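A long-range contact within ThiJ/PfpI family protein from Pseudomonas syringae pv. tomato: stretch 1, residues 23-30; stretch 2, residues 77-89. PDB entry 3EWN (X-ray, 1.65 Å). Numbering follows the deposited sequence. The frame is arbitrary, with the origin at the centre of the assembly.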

ATOM      1  N   ASP A  23      -4.700  -1.729  23.073  1.00 15.10           N
ATOM      2  CA  ASP A  23      -6.030  -1.132  23.005  1.00 16.16           C
ATOM      3  C   ASP A  23      -5.982   0.241  22.343  1.00 13.92           C
ATOM      4  O   ASP A  23      -6.755   1.135  22.687  1.00 13.66           O
ATOM      5  CB  ASP A  23      -6.607  -1.009  24.415  1.00 21.77           C
ATOM      6  CG  ASP A  23      -5.865   0.010  25.261  1.00 27.05           C
ATOM      7  OD1 ASP A  23      -4.621   0.077  25.170  1.00 30.91           O
ATOM      8  OD2 ASP A  23      -6.527   0.740  26.027  1.00 32.68           O
ATOM      9  N   GLU A  24      -5.076   0.398  21.382  1.00 10.32           N
ATOM     10  CA  GLU A  24      -4.925   1.671  20.690  1.00 10.42           C
ATOM     11  C   GLU A  24      -6.159   2.089  19.896  1.00  9.50           C
ATOM     12  O   GLU A  24      -6.866   1.256  19.326  1.00 10.75           O
ATOM     13  CB  GLU A  24      -3.720   1.626  19.737  1.00  8.42           C
ATOM     14  CG  GLU A  24      -2.381   1.379  20.421  1.00  9.64           C
ATOM     15  CD  GLU A  24      -2.007  -0.093  20.490  1.00  9.50           C
ATOM     16  OE1 GLU A  24      -2.871  -0.959  20.231  1.00 10.35           O
ATOM     17  OE2 GLU A  24      -0.836  -0.383  20.811  1.00 11.79           O
ATOM     18  N   GLN A  25      -6.403   3.394  19.870  1.00  8.73           N
ATOM     19  CA  GLN A  25      -7.512   3.981  19.125  1.00  9.55           C
ATOM     20  C   GLN A  25      -6.805   4.773  18.036  1.00  8.41           C
ATOM     21  O   GLN A  25      -6.156   5.774  18.323  1.00  8.38           O
ATOM     22  CB  GLN A  25      -8.319   4.927  20.013  1.00 12.65           C
ATOM     23  CG  GLN A  25      -8.942   4.256  21.225  1.00 19.00           C
ATOM     24  CD  GLN A  25      -9.909   3.159  20.843  1.00 21.55           C
ATOM     25  OE1 GLN A  25     -10.793   3.359  20.010  1.00 24.64           O
ATOM     26  NE2 GLN A  25      -9.751   1.987  21.455  1.00 24.73           N
ATOM     27  N   ILE A  26      -6.943   4.327  16.794  1.00  8.24           N
ATOM     28  CA  ILE A  26      -6.258   4.955  15.673  1.00  8.46           C
ATOM     29  C   ILE A  26      -7.214   5.520  14.634  1.00  8.35           C
ATOM     30  O   ILE A  26      -7.993   4.778  14.033  1.00  8.43           O
ATOM     31  CB  ILE A  26      -5.320   3.918  15.000  1.00  8.68           C
ATOM     32  CG1 ILE A  26      -4.305   3.409  16.029  1.00  9.68           C
ATOM     33  CG2 ILE A  26      -4.619   4.527  13.799  1.00  9.00           C
ATOM     34  CD1 ILE A  26      -3.547   2.162  15.605  1.00  9.20           C
ATOM     35  N   ALA A  27      -7.153   6.832  14.421  1.00  8.11           N
ATOM     36  CA  ALA A  27      -8.016   7.475  13.437  1.00  7.61           C
ATOM     37  C   ALA A  27      -7.210   7.868  12.203  1.00  9.33           C
ATOM     38  O   ALA A  27      -6.226   8.602  12.301  1.00  7.63           O
ATOM     39  CB  ALA A  27      -8.681   8.712  14.043  1.00  8.46           C
HETATM   40  N   MSE A  28      -7.642   7.380  11.043  1.00  7.90           N
HETATM   41  CA  MSE A  28      -6.968   7.672   9.786  1.00  7.16           C
HETATM   42  C   MSE A  28      -7.910   8.438   8.863  1.00  6.71           C
HETATM   43  O   MSE A  28      -8.933   7.918   8.429  1.00  6.97           O
HETATM   44  CB  MSE A  28      -6.517   6.364   9.130  1.00  7.67           C
HETATM   45  CG  MSE A  28      -5.669   5.487  10.064  1.00  8.55           C
HETATM   46 SE   MSE A  28      -5.021   3.845   9.291  1.00 15.39          SE
HETATM   47  CE  MSE A  28      -3.449   4.506   8.432  1.00  7.28           C
ATOM     48  N   LEU A  29      -7.556   9.686   8.580  1.00  5.67           N
ATOM     49  CA  LEU A  29      -8.361  10.534   7.718  1.00  5.84           C
ATOM     50  C   LEU A  29      -8.282  10.090   6.262  1.00  6.94           C
ATOM     51  O   LEU A  29      -7.218   9.704   5.784  1.00  7.75           O
ATOM     52  CB  LEU A  29      -7.879  11.985   7.819  1.00  6.87           C
ATOM     53  CG  LEU A  29      -8.544  13.010   6.896  1.00  4.95           C
ATOM     54  CD1 LEU A  29      -9.950  13.317   7.390  1.00  7.21           C
ATOM     55  CD2 LEU A  29      -7.703  14.286   6.868  1.00  7.32           C
ATOM     56  N   VAL A  30      -9.417  10.123   5.572  1.00  6.97           N
ATOM     57  CA  VAL A  30      -9.456   9.796   4.149  1.00  6.21           C
ATOM     58  C   VAL A  30     -10.286  10.891   3.500  1.00  7.07           C
ATOM     59  O   VAL A  30     -11.152  11.476   4.143  1.00  7.07           O
ATOM     60  CB  VAL A  30     -10.092   8.406   3.842  1.00  7.14           C
ATOM     61  CG1 VAL A  30      -9.231   7.306   4.435  1.00  6.04           C
ATOM     62  CG2 VAL A  30     -11.525   8.336   4.358  1.00  7.54           C
TER
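Stretch 2 77-89: TFGTCPRDLTVLF

This is a parallel pairing of two neighbouring β-strands, held by a backbone hydrogen-bond ladder that a threonine side chain begins, with the loop leading into the second strand folded back to pack on one face of the sheet. Stretch 2 enters as a turn and a loop, with helical phi/psi at residues 78-80 but no regular helix, and becomes a strand at Val-87, which continues beyond Phe-89. Its strand runs alongside strand 25-29 in the same direction: the axes diverge by 9° and approach to 4.9 Å.

The register is simple. Ile-26 pairs with Val-87, Ala-27 with Leu-88 and Met-28 with Phe-89, with CA-CA distances of 4.7, 5.0 and 4.7 Å. As is usual in parallel pairing, Ala-27 bonds to the residues on either side of its partner Leu-88, Val-87 and Phe-89, and Gln-25 and Leu-29 carry the ladder on at its two ends. Gln-25 O accepts from Val-87 N at 3.1 Å, Ala-27 N donates to Val-87 O at 2.9 Å, Ala-27 O accepts from Phe-89 N at 2.9 Å, and Leu-29 N donates to Phe-89 O at 2.9 Å. Between these rungs, Ile-26 CA lies 3.6 Å from Val-87 O in a CA-H...O contact.

The start of the ladder is the most instructive part. Thr-86 is not in strand conformation; its phi/psi of -82/-41 puts a kink just before Val-87. There Thr-86 N donates to Gln-25 O at 2.7 Å, so this carbonyl accepts from two successive amides. Its side chain, in the m rotamer, points toward stretch 1, and Thr-86 OG1 accepts from Gln-25 N at 2.9 Å with a nearly straight N-H...O angle of 172°. The hydroxyl thus takes the place of a backbone carbonyl, satisfying the amide of Gln-25, and Thr-86 OG1 also lies 3.4 Å from Glu-24 CA.

Side chains alternate between the two faces. Ile-26, Met-28, Val-87 and Phe-89 share one, where Ile-26 CG2 meets Val-87 CB at 4.1 Å. Further along, the selenomethionine Met-28 extends its methyl over the face of the Phe-89 ring, with Met-28 CE 4.1 Å from the ring centroid and 26° off its normal, a CH-pi contact. Phe-89 has the largest area covered by the other stretch of any residue here.

The face bearing Ala-27 and Leu-88 is the one the loop covers. Ala-27 offers only a methyl, and the loop comes in close: Ala-27 CB lies 3.4 Å from Leu-85 CD1 and 3.7 Å from Cys-81 SG, while Leu-88 CD1 stays at 4.4 Å from the same CB. A small residue here thus accompanies tight packing by the loop. Beyond it, Leu-29 CD1 reaches the edge of the Phe-78 ring, 3.7 Å from Phe-78 CE1.

The rules to read are few: backbone bonds follow the register, a threonine begins the ladder, and a small residue, Ala-27, lies where the loop packs closely, while larger side chains fill the other face.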

ATOM      1  N   THR A  77     -17.210   9.380  10.818  1.00 11.51           N
ATOM      2  CA  THR A  77     -17.266  10.756  10.342  1.00 12.07           C
ATOM      3  C   THR A  77     -16.608  11.598  11.423  1.00 11.11           C
ATOM      4  O   THR A  77     -16.271  11.080  12.486  1.00 12.23           O
ATOM      5  CB  THR A  77     -18.715  11.239  10.160  1.00 12.51           C
ATOM      6  OG1 THR A  77     -19.385  11.233  11.427  1.00 12.32           O
ATOM      7  CG2 THR A  77     -19.462  10.327   9.194  1.00 13.56           C
ATOM      8  N   PHE A  78     -16.422  12.885  11.159  1.00 12.38           N
ATOM      9  CA  PHE A  78     -15.803  13.762  12.142  1.00 13.84           C
ATOM     10  C   PHE A  78     -16.626  13.765  13.426  1.00 16.37           C
ATOM     11  O   PHE A  78     -16.119  14.094  14.498  1.00 17.35           O
ATOM     12  CB  PHE A  78     -15.693  15.191  11.601  1.00 13.75           C
ATOM     13  CG  PHE A  78     -14.927  15.298  10.314  1.00 12.77           C
ATOM     14  CD1 PHE A  78     -13.886  14.419  10.033  1.00 12.84           C
ATOM     15  CD2 PHE A  78     -15.234  16.293   9.391  1.00 12.75           C
ATOM     16  CE1 PHE A  78     -13.157  14.532   8.851  1.00 13.02           C
ATOM     17  CE2 PHE A  78     -14.510  16.416   8.205  1.00 12.47           C
ATOM     18  CZ  PHE A  78     -13.472  15.533   7.935  1.00 12.52           C
ATOM     19  N   GLY A  79     -17.896  13.390  13.306  1.00 16.76           N
ATOM     20  CA  GLY A  79     -18.774  13.354  14.461  1.00 17.79           C
ATOM     21  C   GLY A  79     -18.745  12.052  15.242  1.00 17.62           C
ATOM     22  O   GLY A  79     -18.888  12.064  16.464  1.00 19.13           O
ATOM     23  N   THR A  80     -18.566  10.925  14.558  1.00 16.53           N
ATOM     24  CA  THR A  80     -18.544   9.638  15.248  1.00 14.97           C
ATOM     25  C   THR A  80     -17.146   9.148  15.622  1.00 14.64           C
ATOM     26  O   THR A  80     -16.999   8.130  16.298  1.00 16.17           O
ATOM     27  CB  THR A  80     -19.260   8.544  14.421  1.00 16.32           C
ATOM     28  OG1 THR A  80     -18.597   8.371  13.162  1.00 14.65           O
ATOM     29  CG2 THR A  80     -20.718   8.935  14.177  1.00 15.56           C
ATOM     30  N   CYS A  81     -16.117   9.862  15.182  1.00 12.66           N
ATOM     31  CA  CYS A  81     -14.753   9.473  15.523  1.00 11.31           C
ATOM     32  C   CYS A  81     -14.527   9.757  17.008  1.00 10.95           C
ATOM     33  O   CYS A  81     -14.913  10.815  17.502  1.00 12.51           O
ATOM     34  CB  CYS A  81     -13.749  10.278  14.696  1.00 10.00           C
ATOM     35  SG  CYS A  81     -12.015   9.922  15.069  1.00 12.63           S
ATOM     36  N   PRO A  82     -13.912   8.814  17.741  1.00 11.91           N
ATOM     37  CA  PRO A  82     -13.658   9.027  19.172  1.00 13.00           C
ATOM     38  C   PRO A  82     -12.960  10.361  19.447  1.00 13.92           C
ATOM     39  O   PRO A  82     -12.194  10.855  18.616  1.00 12.72           O
ATOM     40  CB  PRO A  82     -12.785   7.833  19.542  1.00 13.35           C
ATOM     41  CG  PRO A  82     -13.352   6.744  18.681  1.00 13.31           C
ATOM     42  CD  PRO A  82     -13.548   7.442  17.341  1.00 12.60           C
ATOM     43  N   ARG A  83     -13.228  10.935  20.617  1.00 12.30           N
ATOM     44  CA  ARG A  83     -12.637  12.212  21.014  1.00 14.66           C
ATOM     45  C   ARG A  83     -11.159  12.109  21.384  1.00 12.90           C
ATOM     46  O   ARG A  83     -10.363  12.974  21.019  1.00 12.10           O
ATOM     47  CB  ARG A  83     -13.408  12.794  22.200  1.00 18.36           C
ATOM     48  CG  ARG A  83     -14.817  13.261  21.869  1.00 26.23           C
ATOM     49  CD  ARG A  83     -14.842  14.748  21.576  1.00 31.60           C
ATOM     50  NE  ARG A  83     -14.376  15.522  22.725  1.00 35.20           N
ATOM     51  CZ  ARG A  83     -14.147  16.831  22.705  1.00 37.05           C
ATOM     52  NH1 ARG A  83     -14.341  17.527  21.592  1.00 37.86           N
ATOM     53  NH2 ARG A  83     -13.717  17.445  23.800  1.00 37.53           N
ATOM     54  N   ASP A  84     -10.802  11.066  22.128  1.00 12.37           N
ATOM     55  CA  ASP A  84      -9.416  10.862  22.546  1.00 13.13           C
ATOM     56  C   ASP A  84      -8.821   9.690  21.774  1.00 12.67           C
ATOM     57  O   ASP A  84      -9.320   8.569  21.852  1.00 14.29           O
ATOM     58  CB  ASP A  84      -9.347  10.592  24.050  1.00 14.33           C
ATOM     59  CG  ASP A  84      -9.955  11.714  24.874  1.00 16.72           C
ATOM     60  OD1 ASP A  84     -10.196  12.810  24.326  1.00 18.42           O
ATOM     61  OD2 ASP A  84     -10.185  11.501  26.082  1.00 20.00           O
ATOM     62  N   LEU A  85      -7.745   9.955  21.040  1.00 10.01           N
ATOM     63  CA  LEU A  85      -7.096   8.939  20.218  1.00  8.78           C
ATOM     64  C   LEU A  85      -5.652   8.648  20.599  1.00  8.66           C
ATOM     65  O   LEU A  85      -4.970   9.487  21.186  1.00  9.12           O
ATOM     66  CB  LEU A  85      -7.115   9.390  18.757  1.00  8.49           C
ATOM     67  CG  LEU A  85      -8.480   9.705  18.145  1.00  9.54           C
ATOM     68  CD1 LEU A  85      -8.300  10.573  16.904  1.00  8.25           C
ATOM     69  CD2 LEU A  85      -9.198   8.408  17.810  1.00  9.87           C
ATOM     70  N   THR A  86      -5.192   7.449  20.253  1.00  8.56           N
ATOM     71  CA  THR A  86      -3.808   7.076  20.501  1.00  7.85           C
ATOM     72  C   THR A  86      -3.034   7.688  19.341  1.00  9.17           C
ATOM     73  O   THR A  86      -1.951   8.252  19.517  1.00  9.00           O
ATOM     74  CB  THR A  86      -3.617   5.551  20.462  1.00  9.61           C
ATOM     75  OG1 THR A  86      -4.520   4.937  21.389  1.00  9.74           O
ATOM     76  CG2 THR A  86      -2.184   5.183  20.826  1.00  7.50           C
ATOM     77  N   VAL A  87      -3.614   7.582  18.147  1.00  7.40           N
ATOM     78  CA  VAL A  87      -2.989   8.119  16.943  1.00  6.81           C
ATOM     79  C   VAL A  87      -3.958   8.820  15.998  1.00  7.13           C
ATOM     80  O   VAL A  87      -5.041   8.313  15.715  1.00  7.86           O
ATOM     81  CB  VAL A  87      -2.294   7.007  16.127  1.00  5.52           C
ATOM     82  CG1 VAL A  87      -1.655   7.608  14.877  1.00  6.55           C
ATOM     83  CG2 VAL A  87      -1.250   6.302  16.974  1.00  7.00           C
ATOM     84  N   LEU A  88      -3.559   9.997  15.525  1.00  7.03           N
ATOM     85  CA  LEU A  88      -4.344  10.753  14.551  1.00  6.33           C
ATOM     86  C   LEU A  88      -3.433  10.713  13.334  1.00  6.46           C
ATOM     87  O   LEU A  88      -2.244  10.995  13.450  1.00  6.78           O
ATOM     88  CB  LEU A  88      -4.554  12.201  15.003  1.00  6.35           C
ATOM     89  CG  LEU A  88      -5.284  13.113  14.002  1.00  5.58           C
ATOM     90  CD1 LEU A  88      -6.676  12.557  13.673  1.00  7.95           C
ATOM     91  CD2 LEU A  88      -5.398  14.508  14.584  1.00  6.90           C
ATOM     92  N   PHE A  89      -3.977  10.360  12.172  1.00  5.17           N
ATOM     93  CA  PHE A  89      -3.159  10.238  10.967  1.00  6.16           C
ATOM     94  C   PHE A  89      -3.796  10.845   9.728  1.00  6.08           C
ATOM     95  O   PHE A  89      -5.002  10.735   9.531  1.00  6.59           O
ATOM     96  CB  PHE A  89      -2.885   8.751  10.701  1.00  5.88           C
ATOM     97  CG  PHE A  89      -2.293   8.469   9.346  1.00  6.43           C
ATOM     98  CD1 PHE A  89      -0.913   8.441   9.164  1.00  7.38           C
ATOM     99  CD2 PHE A  89      -3.117   8.232   8.250  1.00  7.27           C
ATOM    100  CE1 PHE A  89      -0.363   8.177   7.910  1.00  7.41           C
ATOM    101  CE2 PHE A  89      -2.578   7.970   6.991  1.00  7.37           C
ATOM    102  CZ  PHE A  89      -1.198   7.942   6.820  1.00  9.19           C
TER